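PDB 6ESL: bacterial leucyl aminopeptidase from Legionella pneumophila, which probably removes N-terminal residues, leucine among them, from peptides, as a secreted zinc aminopeptidase of family M28. Local coordinates for residues A203-A208 / I251-E256; Q282-G287 / G332-A337; F300-D305 / Y326-Y331. All coordinates share one frame; numbering follows the deposited sequence.

Contact 1 (A203-A208 / I251-E256); sequences AIVIGA and IWYAAE
Two aromatic rings of 251-256 lie beside Gly207 and Ala208, in the last part of strand 203-209, and both are met obliquely rather than squarely over a face or at an edge. Ala208 CB comes to the pyrrole part of Trp252, 4.4 Å from CD1. The Tyr253 ring lies beside the Gly207-Ala208 backbone, with its CD2 3.2 Å from Ala208 O. Its CE2 is 4.0 Å from Gly207 CA, and the lack of a side chain on Gly207 leaves room for this ring.

The motif is a beta-alpha-beta unit: strand 203-209, helix 220-239 and strand 248-253, with the two strands side by side and parallel in the central mixed sheet. The short strand segments are twisted against each other by 35°. Helix 220-239 packs on the face carrying Ile206, Ala208 and Trp252. Trp252 NE1 bonds to Ser227 O of that helix.

Gly207 pairs with Ile251, and Ala208 with Trp252. Ile251 N donates to Ile206 O over 2.9 Å, in the plane of the carbonyl. Ala208 N reaches Ile251 O at 3.1 Å, nearly along the C=O axis. Tyr253 N gives the shortest of the three bonds, 2.8 Å to Ala208 O, with an N-H...O angle of 161°.

Val205 and Ile251 meet on the other face of the sheet. Val205 CG1, anti to its backbone N (chi1 178°), touches Ile251 CD1 at 3.7 Å, and the two side chains cross obliquely. The Tyr253 hydroxyl finds its partner outside, at Trp339 NE1.

Ala208 O is gripped by more than the amide of Tyr253: Trp252 CA also directs a C-H to it, with CA 3.2 Å from the oxygen.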
loop_
_atom_site.group_PDB
_atom_site.type_symbol
_atom_site.label_atom_id
_atom_site.label_comp_id
_atom_site.label_asym_id
_atom_site.label_seq_id
_atom_site.Cartn_x
_atom_site.Cartn_y
_atom_site.Cartn_z
ATOM N N ALA B 203 -11.623 18.996 4.797
ATOM C CA ALA B 203 -12.165 18.312 5.980
ATOM C C ALA B 203 -11.614 16.892 6.192
ATOM O O ALA B 203 -11.044 16.284 5.272
ATOM C CB ALA B 203 -13.667 18.241 5.890
ATOM N N ILE B 204 -11.947 16.349 7.349
ATOM C CA ILE B 204 -11.641 14.991 7.723
ATOM C C ILE B 204 -12.990 14.321 7.860
ATOM O O ILE B 204 -13.818 14.786 8.584
ATOM C CB ILE B 204 -10.950 14.905 9.083
ATOM C CG1 ILE B 204 -9.561 15.498 9.058
ATOM C CG2 ILE B 204 -10.851 13.483 9.552
ATOM C CD1 ILE B 204 -8.772 15.215 7.812
ATOM N N VAL B 205 -13.202 13.206 7.197
ATOM C CA VAL B 205 -14.481 12.535 7.239
ATOM C C VAL B 205 -14.437 11.114 7.833
ATOM O O VAL B 205 -13.591 10.365 7.477
ATOM C CB VAL B 205 -15.068 12.433 5.832
ATOM C CG1 VAL B 205 -16.366 11.695 5.821
ATOM C CG2 VAL B 205 -15.133 13.760 5.125
ATOM N N ILE B 206 -15.350 10.784 8.733
ATOM C CA ILE B 206 -15.466 9.477 9.320
ATOM C C ILE B 206 -16.844 8.971 9.040
ATOM O O ILE B 206 -17.789 9.590 9.418
ATOM C CB ILE B 206 -15.245 9.528 10.833
ATOM C CG1 ILE B 206 -13.835 9.944 11.171
ATOM C CG2 ILE B 206 -15.513 8.195 11.476
ATOM C CD1 ILE B 206 -13.708 11.383 11.549
ATOM N N GLY B 207 -16.958 7.804 8.433
ATOM C CA GLY B 207 -18.245 7.270 8.050
ATOM C C GLY B 207 -18.541 5.852 8.420
ATOM O O GLY B 207 -17.623 5.073 8.766
ATOM N N ALA B 208 -19.798 5.502 8.216
ATOM C CA ALA B 208 -20.362 4.157 8.387
ATOM C C ALA B 208 -21.705 4.183 7.628
ATOM O O ALA B 208 -22.226 5.286 7.350
ATOM C CB ALA B 208 -20.648 3.917 9.901
ATOM N N ILE B 251 -20.424 10.864 9.294
ATOM C CA ILE B 251 -21.440 10.637 8.305
ATOM C C ILE B 251 -21.981 9.236 8.417
ATOM O O ILE B 251 -21.199 8.294 8.411
ATOM C CB ILE B 251 -20.866 10.896 6.874
ATOM C CG1 ILE B 251 -20.195 12.258 6.826
ATOM C CG2 ILE B 251 -22.000 10.792 5.839
ATOM C CD1 ILE B 251 -19.846 12.829 5.465
ATOM N N TRP B 252 -23.311 9.089 8.416
ATOM C CA TRP B 252 -23.947 7.820 8.340
ATOM C C TRP B 252 -24.664 7.734 6.992
ATOM O O TRP B 252 -25.663 8.394 6.782
ATOM C CB TRP B 252 -24.894 7.581 9.453
ATOM C CG TRP B 252 -24.212 7.452 10.863
ATOM C CD1 TRP B 252 -23.908 6.308 11.518
ATOM C CD2 TRP B 252 -23.732 8.522 11.705
ATOM N NE1 TRP B 252 -23.293 6.577 12.715
ATOM C CE2 TRP B 252 -23.174 7.923 12.853
ATOM C CE3 TRP B 252 -23.705 9.931 11.596
ATOM C CZ2 TRP B 252 -22.630 8.698 13.921
ATOM C CZ3 TRP B 252 -23.119 10.681 12.661
ATOM C CH2 TRP B 252 -22.605 10.064 13.784
ATOM N N TYR B 253 -24.155 6.881 6.082
ATOM C CA TYR B 253 -24.690 6.854 4.767
ATOM C C TYR B 253 -25.945 5.999 4.689
ATOM O O TYR B 253 -25.996 4.980 5.298
ATOM C CB TYR B 253 -23.641 6.235 3.781
ATOM C CG TYR B 253 -22.327 6.890 3.839
ATOM C CD1 TYR B 253 -22.132 8.183 3.245
ATOM C CD2 TYR B 253 -21.235 6.257 4.416
ATOM C CE1 TYR B 253 -20.871 8.763 3.221
ATOM C CE2 TYR B 253 -19.996 6.887 4.503
ATOM C CZ TYR B 253 -19.816 8.111 3.896
ATOM O OH TYR B 253 -18.588 8.692 3.944
ATOM N N ALA B 254 -26.906 6.435 3.885
ATOM C CA ALA B 254 -28.055 5.661 3.510
ATOM C C ALA B 254 -27.695 4.679 2.389
ATOM O O ALA B 254 -26.765 4.944 1.596
ATOM C CB ALA B 254 -29.121 6.617 2.955
ATOM N N ALA B 255 -28.458 3.571 2.318
ATOM C CA ALA B 255 -28.546 2.807 1.114
ATOM C C ALA B 255 -27.187 2.278 0.587
ATOM O O ALA B 255 -26.979 2.140 -0.630
ATOM C CB ALA B 255 -29.291 3.624 -0.000
ATOM N N GLU B 256 -26.268 1.960 1.473
ATOM C CA GLU B 256 -25.036 1.314 1.116
ATOM C C GLU B 256 -25.280 -0.047 0.459
ATOM O O GLU B 256 -24.597 -0.369 -0.534
ATOM C CB GLU B 256 -24.077 1.235 2.252
ATOM C CG GLU B 256 -22.663 0.792 1.877
ATOM C CD GLU B 256 -22.481 -0.730 1.777
ATOM O OE1 GLU B 256 -23.445 -1.473 2.167
ATOM O OE2 GLU B 256 -21.487 -1.171 1.093
#

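Contact 2 (Q282-G287 / G332-A337); sequences QFDMTG and GCSDHA. With ZN (zinc ion), chain F.
Gln282 leaves the end of strand 277-282 with its CB packed 3.8 Å from His336 CB. CG is anti to the backbone N and lies at the edge of the His336 ring, near its plane, 3.9 Å from ND1. The chain then bends (chi2 69°), which turns the amide toward 334-335. OE1 rests on Asp335 CB at 3.7 Å. NE2 makes two bonds. It donates to Ser334 OG over 2.9 Å, the hydroxyl lying a little out of the amide plane. It also makes a weak, bent bond to Asp335 OD2, at 3.0 Å and 129°. The Asp335 carboxylate stands almost upright to the amide, with the planes 85° apart.

The contact borders the metal site of an M28 peptidase, where the zinc ligands gather at the C-terminal ends of the parallel strands, from strand ends, loops and the start of helix 220-239. Asp284, two residues beyond Gln282, grips one zinc with both oxygens: OD1 is 2.4 Å and OD2 2.5 Å from ZN. A water, His209 and Asp222 complete this site, and Asp222 also binds the second zinc with Glu257.

Ser334 OG is anti to the backbone N, accepts from Gln282 NE2 and donates to Asp284 OD2 at 2.9 Å. The hydroxyl comes from above the carboxylate plane. Ser334 is a second-shell residue of the zinc, and Gln282 stands behind it; the pair probably helps fix the rotation of the Asp284 carboxylate. The zinc and the hydroxyl donor would both stabilise the ionised carboxylate. The His336 ring also stacks with Phe348.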
loop_
_atom_site.group_PDB
_atom_site.type_symbol
_atom_site.label_atom_id
_atom_site.label_comp_id
_atom_site.label_asym_id
_atom_site.label_seq_id
_atom_site.Cartn_x
_atom_site.Cartn_y
_atom_site.Cartn_z
ATOM N N GLN B 282 -13.672 4.829 6.420
ATOM C CA GLN B 282 -14.921 4.111 6.463
ATOM C C GLN B 282 -14.860 2.991 7.503
ATOM O O GLN B 282 -13.933 2.146 7.501
ATOM C CB GLN B 282 -15.232 3.554 5.079
ATOM C CG GLN B 282 -16.413 2.591 4.935
ATOM C CD GLN B 282 -17.752 3.254 5.130
ATOM O OE1 GLN B 282 -17.837 4.472 5.363
ATOM N NE2 GLN B 282 -18.827 2.468 4.936
ATOM N N PHE B 283 -15.889 2.962 8.337
ATOM C CA PHE B 283 -16.111 1.858 9.315
ATOM C C PHE B 283 -17.305 1.017 8.925
ATOM O O PHE B 283 -18.501 1.461 9.096
ATOM C CB PHE B 283 -16.222 2.419 10.721
ATOM C CG PHE B 283 -14.964 3.030 11.215
ATOM C CD1 PHE B 283 -13.984 2.244 11.854
ATOM C CD2 PHE B 283 -14.706 4.345 11.036
ATOM C CE1 PHE B 283 -12.777 2.800 12.273
ATOM C CE2 PHE B 283 -13.552 4.911 11.496
ATOM C CZ PHE B 283 -12.554 4.102 12.052
ATOM N N ASP B 284 -16.975 -0.111 8.309
ATOM C CA ASP B 284 -17.938 -1.098 7.907
ATOM C C ASP B 284 -17.507 -2.420 8.520
ATOM O O ASP B 284 -16.574 -3.077 8.057
ATOM C CB ASP B 284 -17.981 -1.221 6.384
ATOM C CG ASP B 284 -18.992 -2.247 5.910
ATOM O OD1 ASP B 284 -19.661 -2.863 6.766
ATOM O OD2 ASP B 284 -19.116 -2.438 4.682
ATOM N N MET B 285 -18.214 -2.788 9.574
ATOM C CA MET B 285 -18.047 -4.039 10.293
ATOM C C MET B 285 -16.829 -3.901 11.220
ATOM O O MET B 285 -15.633 -3.944 10.824
ATOM C CB MET B 285 -18.038 -5.307 9.443
ATOM C CG MET B 285 -19.187 -5.369 8.481
ATOM S SD MET B 285 -19.300 -6.830 7.480
ATOM C CE MET B 285 -17.702 -6.899 6.683
ATOM N N THR B 286 -17.159 -3.708 12.487
ATOM C CA THR B 286 -16.160 -3.436 13.539
ATOM C C THR B 286 -16.246 -4.375 14.747
ATOM O O THR B 286 -15.535 -4.191 15.755
ATOM C CB THR B 286 -16.331 -1.998 14.071
ATOM O OG1 THR B 286 -17.566 -1.855 14.743
ATOM C CG2 THR B 286 -16.133 -0.955 12.982
ATOM N N GLY B 287 -17.083 -5.402 14.655
ATOM C CA GLY B 287 -17.335 -6.239 15.825
ATOM C C GLY B 287 -17.099 -7.727 15.815
ATOM O O GLY B 287 -17.046 -8.331 16.863
ATOM N N GLY B 332 -16.979 -2.094 -5.328
ATOM C CA GLY B 332 -18.197 -1.708 -4.653
ATOM C C GLY B 332 -18.296 -2.222 -3.230
ATOM O O GLY B 332 -19.329 -2.564 -2.760
ATOM N N CYS B 333 -17.152 -2.322 -2.562
ATOM C CA CYS B 333 -17.093 -3.016 -1.280
ATOM C C CYS B 333 -17.894 -2.266 -0.222
ATOM O O CYS B 333 -18.832 -2.803 0.369
ATOM C CB CYS B 333 -15.642 -3.179 -0.824
ATOM S SG CYS B 333 -15.447 -4.041 0.753
ATOM N N SER B 334 -17.509 -1.016 0.002
ATOM C CA SER B 334 -18.186 -0.133 0.920
ATOM C C SER B 334 -17.979 1.314 0.539
ATOM O O SER B 334 -17.394 1.623 -0.478
ATOM C CB SER B 334 -17.702 -0.364 2.349
ATOM O OG SER B 334 -18.616 0.063 3.300
ATOM N N ASP B 335 -18.474 2.204 1.386
ATOM C CA ASP B 335 -18.612 3.618 1.034
ATOM C C ASP B 335 -17.307 4.390 0.776
ATOM O O ASP B 335 -17.322 5.387 0.074
ATOM C CB ASP B 335 -19.521 4.375 2.068
ATOM C CG ASP B 335 -20.844 3.764 2.152
ATOM O OD1 ASP B 335 -21.568 3.837 1.125
ATOM O OD2 ASP B 335 -21.179 3.281 3.309
ATOM N N HIS B 336 -16.173 3.889 1.257
ATOM C CA HIS B 336 -14.903 4.510 0.913
ATOM C C HIS B 336 -14.702 4.561 -0.581
ATOM O O HIS B 336 -14.048 5.503 -1.076
ATOM C CB HIS B 336 -13.752 3.741 1.554
ATOM C CG HIS B 336 -13.731 2.300 1.180
ATOM N ND1 HIS B 336 -14.678 1.392 1.675
ATOM C CD2 HIS B 336 -12.910 1.603 0.331
ATOM C CE1 HIS B 336 -14.411 0.202 1.101
ATOM N NE2 HIS B 336 -13.350 0.318 0.281
ATOM N N ALA B 337 -15.294 3.631 -1.319
ATOM C CA ALA B 337 -15.091 3.571 -2.758
ATOM C C ALA B 337 -15.626 4.784 -3.477
ATOM O O ALA B 337 -15.091 5.192 -4.516
ATOM C CB ALA B 337 -15.671 2.272 -3.353
HETATM ZN ZN ZN F . -21.510 -3.064 5.283
HETATM O O HOH W 1 -20.199 -4.768 4.875
#

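Contact 3 (F300-D305 / Y326-Y331); sequences FTDYTD and YSRCGY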
loop_
_atom_site.group_PDB
_atom_site.type_symbol
_atom_site.label_atom_id
_atom_site.label_comp_id
_atom_site.label_asym_id
_atom_site.label_seq_id
_atom_site.Cartn_x
_atom_site.Cartn_y
_atom_site.Cartn_z
ATOM N N PHE B 300 -7.839 -2.720 4.359
ATOM C CA PHE B 300 -8.215 -3.103 3.023
ATOM C C PHE B 300 -7.446 -2.287 1.977
ATOM O O PHE B 300 -7.324 -1.106 2.050
ATOM C CB PHE B 300 -9.724 -3.144 2.781
ATOM C CG PHE B 300 -10.319 -4.389 3.307
ATOM C CD1 PHE B 300 -10.326 -4.632 4.698
ATOM C CD2 PHE B 300 -10.606 -5.460 2.486
ATOM C CE1 PHE B 300 -10.722 -5.880 5.238
ATOM C CE2 PHE B 300 -11.005 -6.724 3.016
ATOM C CZ PHE B 300 -11.138 -6.897 4.382
ATOM N N THR B 301 -6.792 -3.032 1.096
ATOM C CA THR B 301 -5.930 -2.459 0.075
ATOM C C THR B 301 -6.543 -2.197 -1.304
ATOM O O THR B 301 -5.875 -1.622 -2.166
ATOM C CB THR B 301 -4.654 -3.308 -0.055
ATOM O OG1 THR B 301 -4.993 -4.597 -0.576
ATOM C CG2 THR B 301 -4.011 -3.486 1.317
ATOM N N ASP B 302 -7.792 -2.609 -1.523
ATOM C CA ASP B 302 -8.441 -2.347 -2.816
ATOM C C ASP B 302 -9.414 -1.156 -2.621
ATOM O O ASP B 302 -10.127 -1.076 -1.611
ATOM C CB ASP B 302 -8.975 -3.555 -3.553
ATOM C CG ASP B 302 -10.136 -4.165 -2.882
ATOM O OD1 ASP B 302 -10.372 -3.853 -1.697
ATOM O OD2 ASP B 302 -10.812 -4.967 -3.550
ATOM N N TYR B 303 -9.388 -0.240 -3.598
ATOM C CA TYR B 303 -10.198 0.994 -3.661
ATOM C C TYR B 303 -9.931 1.963 -2.529
ATOM O O TYR B 303 -10.820 2.684 -2.072
ATOM C CB TYR B 303 -11.685 0.659 -3.815
ATOM C CG TYR B 303 -11.838 -0.273 -4.998
ATOM C CD1 TYR B 303 -11.879 0.213 -6.313
ATOM C CD2 TYR B 303 -11.903 -1.665 -4.839
ATOM C CE1 TYR B 303 -11.988 -0.645 -7.378
ATOM C CE2 TYR B 303 -12.049 -2.499 -5.929
ATOM C CZ TYR B 303 -12.060 -1.992 -7.193
ATOM O OH TYR B 303 -12.206 -2.876 -8.238
ATOM N N THR B 304 -8.669 2.011 -2.124
ATOM C CA THR B 304 -8.281 2.857 -1.020
ATOM C C THR B 304 -6.911 3.543 -1.361
ATOM O O THR B 304 -6.164 3.032 -2.150
ATOM C CB THR B 304 -8.038 2.066 0.261
ATOM O OG1 THR B 304 -7.122 1.004 0.066
ATOM C CG2 THR B 304 -9.378 1.464 0.847
ATOM N N ASP B 305 -6.632 4.616 -0.667
ATOM C CA ASP B 305 -5.422 5.391 -0.801
ATOM C C ASP B 305 -4.333 4.682 -0.075
ATOM O O ASP B 305 -4.430 4.371 1.095
ATOM C CB ASP B 305 -5.597 6.787 -0.249
ATOM C CG ASP B 305 -4.357 7.650 -0.407
ATOM O OD1 ASP B 305 -4.114 8.043 -1.554
ATOM O OD2 ASP B 305 -3.614 7.913 0.618
ATOM N N TYR B 326 -3.683 -7.357 6.170
ATOM C CA TYR B 326 -4.131 -6.737 4.897
ATOM C C TYR B 326 -4.989 -7.683 4.075
ATOM O O TYR B 326 -4.799 -8.927 4.044
ATOM C CB TYR B 326 -2.901 -6.332 4.044
ATOM C CG TYR B 326 -1.946 -5.454 4.799
ATOM C CD1 TYR B 326 -2.139 -4.087 4.944
ATOM C CD2 TYR B 326 -0.903 -6.037 5.515
ATOM C CE1 TYR B 326 -1.278 -3.312 5.747
ATOM C CE2 TYR B 326 -0.069 -5.276 6.323
ATOM C CZ TYR B 326 -0.238 -3.920 6.413
ATOM O OH TYR B 326 0.669 -3.174 7.214
ATOM N N SER B 327 -6.019 -7.100 3.453
ATOM C CA SER B 327 -6.976 -7.837 2.615
ATOM C C SER B 327 -7.722 -6.940 1.610
ATOM O O SER B 327 -7.741 -5.718 1.758
ATOM C CB SER B 327 -7.980 -8.592 3.489
ATOM O OG SER B 327 -8.910 -9.307 2.696
ATOM N N ARG B 328 -8.304 -7.583 0.620
ATOM C CA ARG B 328 -9.035 -6.931 -0.448
ATOM C C ARG B 328 -10.465 -7.396 -0.437
ATOM O O ARG B 328 -10.712 -8.516 -0.170
ATOM C CB ARG B 328 -8.410 -7.284 -1.785
ATOM C CG ARG B 328 -7.023 -6.729 -1.976
ATOM C CD ARG B 328 -6.558 -6.917 -3.404
ATOM N NE ARG B 328 -5.581 -7.957 -3.505
ATOM C CZ ARG B 328 -5.132 -8.495 -4.633
ATOM N NH1 ARG B 328 -4.218 -9.449 -4.566
ATOM N NH2 ARG B 328 -5.592 -8.129 -5.812
ATOM N N CYS B 329 -11.406 -6.513 -0.733
ATOM C CA CYS B 329 -12.795 -6.903 -0.691
ATOM C C CYS B 329 -13.594 -6.616 -1.971
ATOM O O CYS B 329 -14.728 -6.935 -2.056
ATOM C CB CYS B 329 -13.440 -6.274 0.525
ATOM S SG CYS B 329 -13.550 -4.500 0.322
ATOM N N GLY B 330 -12.963 -6.054 -2.968
ATOM C CA GLY B 330 -13.510 -6.069 -4.297
ATOM C C GLY B 330 -14.300 -4.831 -4.635
ATOM O O GLY B 330 -14.499 -3.983 -3.808
ATOM N N TYR B 331 -14.731 -4.754 -5.887
ATOM C CA TYR B 331 -15.429 -3.604 -6.405
ATOM C C TYR B 331 -16.719 -3.340 -5.637
ATOM O O TYR B 331 -17.427 -4.231 -5.349
ATOM C CB TYR B 331 -15.756 -3.826 -7.872
ATOM C CG TYR B 331 -16.477 -2.705 -8.542
ATOM C CD1 TYR B 331 -15.837 -1.553 -8.877
ATOM C CD2 TYR B 331 -17.794 -2.822 -8.850
ATOM C CE1 TYR B 331 -16.499 -0.527 -9.499
ATOM C CE2 TYR B 331 -18.458 -1.813 -9.470
ATOM C CZ TYR B 331 -17.808 -0.674 -9.797
ATOM O OH TYR B 331 -18.482 0.309 -10.411
#
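The tight part of this contact is the Asp302 carboxylate, set against the loop that follows strand 324-327. Cys329 N points almost straight at OD1 (3.0 Å, 169°), from above the carboxylate plane. Gly330 N meets the syn lone pair of Asp302 OD2 in a very short bond of 2.5 Å. Strands 297-300 and 324-327 run parallel, joined through helix 306-320 as a beta-alpha-beta unit, and Thr301 N donates to Ser327 O at 2.9 Å. Ser327 CB lies over one face of the Phe300 ring, 4.0 Å from its centroid, in a CH-pi contact. Cys329 N is at the ring edge, and Cys329 CB touches Phe300 CE2 at 3.5 Å. Tyr303 packs closely too, its CE2 3.5 Å from Gly330 C, while its hydroxyl bonds to Gly104 O of the second subunit.

The other side is looser. Thr301 CG2 only brushes Tyr326 CB, at 4.1 Å. Arg328 lays its CG against Thr301 OG1, but its guanidinium leads away.

Asp302 OD2 also accepts from Ser106 OG of the second subunit. With two amides and a hydroxyl directed at it, this carboxylate is probably ionised, and it links the loop at Cys329-Gly330 to that subunit.

In the fold
All three contacts belong to the same mixed sheet and its loops. Contact 1 and contact 2 have centres 9 Å apart and touch directly: Gly207 O is 2.8 Å from Phe283 N, a probable hydrogen bond from the residue after strand 277-282 to strand 203-209. That strand also delivers the ligand His209, and the Ala208 side chain is about 8 Å from a zinc. Contact 2 holds the metal ligand Asp284 itself. The centre of contact 3 is 10 Å from that of contact 2 and 18 Å from that of contact 1. His336 CD2 packs 3.4 Å from Tyr303 O. The Cys329-Cys333 disulfide closes a short loop where 326-331 runs on into 332-337. Contact 3 also touches the second subunit.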